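Local structure of major royal jelly protein 1 (Apis mellifera, 5YYL) at residues His73-Val78 / Gln105-Trp110; Val86-Asn91 / Ser111-Asp116. The protein is the most abundant protein of royal jelly, binds the sterol 24-methylenecholesterol and probably serves as a nutrient in the food of bee larvae. All coordinates share one frame; numbering follows the deposited sequence.

Contact 1: His73-Val78 / Gln105-Trp110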
# COMPACT_ATOMS: atom_id res chain seq x y z
N HIS A 73 15.73 10.02 17.51
CA HIS A 73 14.61 10.23 16.59
C HIS A 73 14.95 11.37 15.61
O HIS A 73 16.00 11.32 14.97
CB HIS A 73 13.31 10.45 17.37
CG HIS A 73 12.86 9.25 18.16
ND1 HIS A 73 11.65 9.22 18.82
CD2 HIS A 73 13.44 8.04 18.37
CE1 HIS A 73 11.51 8.04 19.41
NE2 HIS A 73 12.58 7.31 19.15
N ASP A 74 14.14 12.42 15.54
CA ASP A 74 14.37 13.53 14.58
C ASP A 74 15.36 14.59 15.07
O ASP A 74 15.75 15.46 14.29
CB ASP A 74 13.05 14.20 14.17
CG ASP A 74 12.16 14.59 15.35
OD1 ASP A 74 12.40 14.11 16.50
OD2 ASP A 74 11.23 15.38 15.13
N LYS A 75 15.78 14.49 16.34
CA LYS A 75 16.67 15.46 16.96
C LYS A 75 18.13 15.08 16.73
O LYS A 75 18.49 13.92 16.87
CB LYS A 75 16.36 15.55 18.46
CG LYS A 75 14.92 15.90 18.77
CD LYS A 75 14.57 15.71 20.25
CE LYS A 75 13.06 15.68 20.49
NZ LYS A 75 12.34 16.85 19.90
N ILE A 76 18.94 16.06 16.35
CA ILE A 76 20.39 15.97 16.35
C ILE A 76 20.85 16.99 17.38
O ILE A 76 20.67 18.18 17.17
CB ILE A 76 20.99 16.35 14.97
CG1 ILE A 76 20.58 15.38 13.86
CG2 ILE A 76 22.51 16.46 15.04
CD1 ILE A 76 21.21 14.00 13.94
N PHE A 77 21.45 16.54 18.48
CA PHE A 77 21.95 17.45 19.52
C PHE A 77 23.31 18.01 19.13
O PHE A 77 24.08 17.33 18.48
CB PHE A 77 21.99 16.77 20.88
CG PHE A 77 20.63 16.42 21.39
CD1 PHE A 77 19.83 17.38 22.02
CD2 PHE A 77 20.11 15.14 21.20
CE1 PHE A 77 18.55 17.06 22.47
CE2 PHE A 77 18.83 14.81 21.67
CZ PHE A 77 18.06 15.78 22.31
N VAL A 78 23.56 19.26 19.46
CA VAL A 78 24.86 19.90 19.24
C VAL A 78 25.15 20.73 20.47
O VAL A 78 24.37 21.62 20.78
CB VAL A 78 24.86 20.80 18.00
CG1 VAL A 78 26.21 21.49 17.83
CG2 VAL A 78 24.50 20.00 16.75
N GLN A 105 18.83 25.53 18.06
CA GLN A 105 17.65 25.87 18.83
C GLN A 105 17.88 25.23 20.19
O GLN A 105 18.08 24.02 20.27
CB GLN A 105 16.43 25.29 18.13
CG GLN A 105 15.15 25.20 18.96
CD GLN A 105 14.30 24.02 18.55
OE1 GLN A 105 14.09 23.77 17.37
NE2 GLN A 105 13.80 23.27 19.54
N PRO A 106 17.86 26.03 21.27
CA PRO A 106 18.15 25.50 22.62
C PRO A 106 17.22 24.38 23.08
O PRO A 106 16.02 24.45 22.83
CB PRO A 106 17.93 26.72 23.51
CG PRO A 106 18.30 27.86 22.63
CD PRO A 106 17.78 27.50 21.27
N TYR A 107 17.77 23.38 23.75
CA TYR A 107 16.99 22.26 24.29
C TYR A 107 17.05 22.32 25.83
O TYR A 107 18.12 22.56 26.38
CB TYR A 107 17.54 20.92 23.77
CG TYR A 107 16.75 19.70 24.19
CD1 TYR A 107 15.70 19.25 23.42
CD2 TYR A 107 17.08 18.97 25.33
CE1 TYR A 107 14.98 18.10 23.76
CE2 TYR A 107 16.36 17.84 25.71
CZ TYR A 107 15.31 17.41 24.91
OH TYR A 107 14.58 16.30 25.25
N PRO A 108 15.94 22.11 26.55
CA PRO A 108 14.58 21.93 25.99
C PRO A 108 13.99 23.23 25.42
O PRO A 108 13.46 23.23 24.31
CB PRO A 108 13.78 21.48 27.21
CG PRO A 108 14.77 20.73 28.04
CD PRO A 108 16.12 21.34 27.79
N ASP A 109 14.09 24.31 26.19
CA ASP A 109 13.66 25.66 25.80
C ASP A 109 14.79 26.60 26.22
O ASP A 109 15.81 26.14 26.75
CB ASP A 109 12.32 26.02 26.49
CG ASP A 109 12.25 25.52 27.96
OD1 ASP A 109 13.12 25.91 28.78
OD2 ASP A 109 11.32 24.73 28.28
N TRP A 110 14.62 27.91 26.01
CA TRP A 110 15.62 28.90 26.47
C TRP A 110 15.87 28.97 28.00
O TRP A 110 16.90 29.50 28.42
CB TRP A 110 15.26 30.29 25.95
CG TRP A 110 15.45 30.45 24.49
CD1 TRP A 110 14.55 30.18 23.50
CD2 TRP A 110 16.64 30.91 23.83
NE1 TRP A 110 15.10 30.45 22.27
CE2 TRP A 110 16.39 30.90 22.44
CE3 TRP A 110 17.91 31.32 24.29
CZ2 TRP A 110 17.35 31.30 21.50
CZ3 TRP A 110 18.87 31.71 23.35
CH2 TRP A 110 18.57 31.70 21.97

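Contact 2: Val86-Asn91 / Ser111-Asp116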
# COMPACT_ATOMS: atom_id res chain seq x y z
N VAL A 86 27.90 33.00 23.51
CA VAL A 86 27.32 31.70 23.22
C VAL A 86 25.98 31.63 23.94
O VAL A 86 25.94 31.33 25.13
CB VAL A 86 28.26 30.56 23.65
CG1 VAL A 86 27.57 29.21 23.48
CG2 VAL A 86 29.54 30.61 22.84
N PRO A 87 24.88 31.92 23.21
CA PRO A 87 23.55 32.05 23.82
C PRO A 87 23.07 30.82 24.55
O PRO A 87 22.58 30.93 25.68
CB PRO A 87 22.63 32.35 22.63
CG PRO A 87 23.40 32.00 21.41
CD PRO A 87 24.84 32.20 21.76
N SER A 88 23.19 29.65 23.91
CA SER A 88 22.83 28.38 24.54
C SER A 88 23.91 27.35 24.34
O SER A 88 24.64 27.39 23.34
CB SER A 88 21.52 27.84 23.99
OG SER A 88 21.20 26.59 24.61
N SER A 89 24.00 26.44 25.32
CA SER A 89 25.01 25.39 25.29
C SER A 89 24.42 24.08 24.77
O SER A 89 25.00 23.49 23.87
CB SER A 89 25.60 25.15 26.68
OG SER A 89 26.71 24.29 26.55
N LEU A 90 23.31 23.65 25.36
CA LEU A 90 22.62 22.45 24.92
C LEU A 90 21.60 22.80 23.83
O LEU A 90 20.61 23.47 24.10
CB LEU A 90 21.93 21.77 26.10
CG LEU A 90 21.22 20.45 25.82
CD1 LEU A 90 22.16 19.44 25.17
CD2 LEU A 90 20.66 19.90 27.11
N ASN A 91 21.85 22.33 22.60
CA ASN A 91 20.98 22.64 21.43
C ASN A 91 20.58 21.43 20.60
O ASN A 91 21.14 20.35 20.76
CB ASN A 91 21.70 23.62 20.50
CG ASN A 91 22.42 24.70 21.25
OD1 ASN A 91 21.81 25.41 22.05
ND2 ASN A 91 23.73 24.83 21.02
N SER A 111 14.94 28.45 28.81
CA SER A 111 15.07 28.35 30.28
C SER A 111 16.41 27.77 30.76
O SER A 111 16.97 28.25 31.76
CB SER A 111 13.93 27.50 30.85
N PHE A 112 16.93 26.77 30.04
CA PHE A 112 18.19 26.09 30.40
C PHE A 112 19.43 26.74 29.77
O PHE A 112 20.56 26.38 30.13
CB PHE A 112 18.10 24.60 30.03
CG PHE A 112 17.03 23.86 30.78
CD1 PHE A 112 15.70 23.93 30.36
CD2 PHE A 112 17.33 23.12 31.92
CE1 PHE A 112 14.70 23.25 31.04
CE2 PHE A 112 16.33 22.45 32.61
CZ PHE A 112 15.01 22.51 32.17
N ALA A 113 19.22 27.69 28.85
CA ALA A 113 20.31 28.49 28.28
C ALA A 113 20.89 29.51 29.25
O ALA A 113 22.01 29.97 29.03
CB ALA A 113 19.82 29.20 27.02
N LYS A 114 20.14 29.87 30.30
CA LYS A 114 20.52 30.93 31.25
C LYS A 114 21.46 30.43 32.34
O LYS A 114 21.21 29.39 32.96
CB LYS A 114 19.28 31.53 31.92
N TYR A 115 22.54 31.19 32.58
CA TYR A 115 23.52 30.89 33.61
C TYR A 115 23.98 32.14 34.40
O TYR A 115 24.95 32.04 35.17
CB TYR A 115 24.72 30.10 33.01
CG TYR A 115 25.66 30.92 32.14
CD1 TYR A 115 26.98 31.15 32.52
CD2 TYR A 115 25.22 31.48 30.93
CE1 TYR A 115 27.84 31.91 31.74
CE2 TYR A 115 26.07 32.23 30.14
CZ TYR A 115 27.38 32.46 30.55
OH TYR A 115 28.23 33.19 29.75
N ASP A 116 23.35 33.31 34.17
CA ASP A 116 23.47 34.46 35.08
C ASP A 116 22.99 33.97 36.45
O ASP A 116 23.77 33.95 37.41
CB ASP A 116 22.64 35.66 34.60

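Contact 1: His73-Val78 / Gln105-Trp110
Phe77 and Tyr107 meet as a T-shaped aromatic pair: the edge of the Phe77 ring is driven into one face of the Tyr107 ring. The two planes stand almost perpendicular, at 86°, and the ring centroids lie 4.9 Å apart. Phe77 CE1 is the leading atom. It sits over the middle of the tyrosine ring, 3.5 Å above its plane, with its nearest neighbour Tyr107 CG at 3.6 Å. Phe77 CZ follows at a slightly greater distance, 4.1 Å from Tyr107 CE1, over the half of the ring nearer the hydroxyl. This puts the weakly positive C-H rim of the phenylalanine against the pi cloud of the tyrosine. Lys75, two residues before Phe77 and on the same side of the strand, adds a looser apolar touch through its aliphatic chain, its CD 4.3 Å from Tyr107 CE1.

The pair bridges the second strand (75-81) and the end of the fourth (102-106) of a four-stranded antiparallel sheet, one blade of the beta-propeller to which the royal jelly protein family belongs, and lies at the interface with the following blade. Strand 90-94 runs between them, so the backbones stay well apart, Phe77 CA being 8.4 Å from Tyr107 CA, and the side chains alone span the gap. On the tyrosine side the ring is carried there by a CG anti to the backbone N (chi1 -176°). Phe77 is backbone-bonded to Asp70 of strand 65-72, on the side of its strand away from 90-94. Val92 packs against Phe77 from strand 90-94, while Leu135 of strand 134-139, in the following sheet, and Leu159 touch both rings.

Contact 2: Val86-Asn91 / Ser111-Asp116
The loop that leads into strand 90-94, the third strand of a propeller blade, is met here by the connection that leaves the blade after strand 102-106, close to a short 3-10 turn that takes in Trp110, Ser111 and Phe112. A single methyl group makes the contact. Ala113 CB lies 3.5 Å from the carbonyl oxygen Pro87 O and 3.7 Å from Ser88 CB, and the backbones come close as well, Ser88 CA to Ala113 CA being 4.5 Å. Ser88 presents its CB to the methyl, with OG almost as near; OG is anti to the backbone N (chi1 179°) and donates a hydrogen bond to Asn91 OD1 at 2.9 Å. The C=O...donor angle of 157° makes this approach nearly end-on to the amide carbonyl, with the donor tilted 20° from its plane. The bond ties the loop to the first residues of the strand, and the other end of the Asn91 amide, ND2, reaches Val78 O weakly. Arg82, earlier in the same hairpin connection, ties the segments together: its NH1 bonds Val86 O and its NH2 bonds Ala113 O. The hairpin connection between the second and third strands thus packs on the connection that runs from the fourth strand to the next blade, as in a four-stranded beta-propeller blade.

Contacts 1 and 2 belong to the same four-stranded blade, with centres 12 Å apart, and their segments alternate along the chain. Strand 90-94 joins them: Tyr107 N lies 2.9 Å from Leu90 O, and Val78 N the same distance from Asn91 O, both probable hydrogen bonds, so each segment of contact 1 is laced to the 86-91 segment of contact 2. Packing adds to this where Pro106 CB comes 3.4 Å from Ser88 OG and Phe77 CD1 3.5 Å from Asn91 O. Both contacts lie away from the sterol pocket around Pro364, Val366, Ile373 and Ile430; the side chain of Pro87 is about 14 Å from an N-acetylglucosamine of an N-linked glycan.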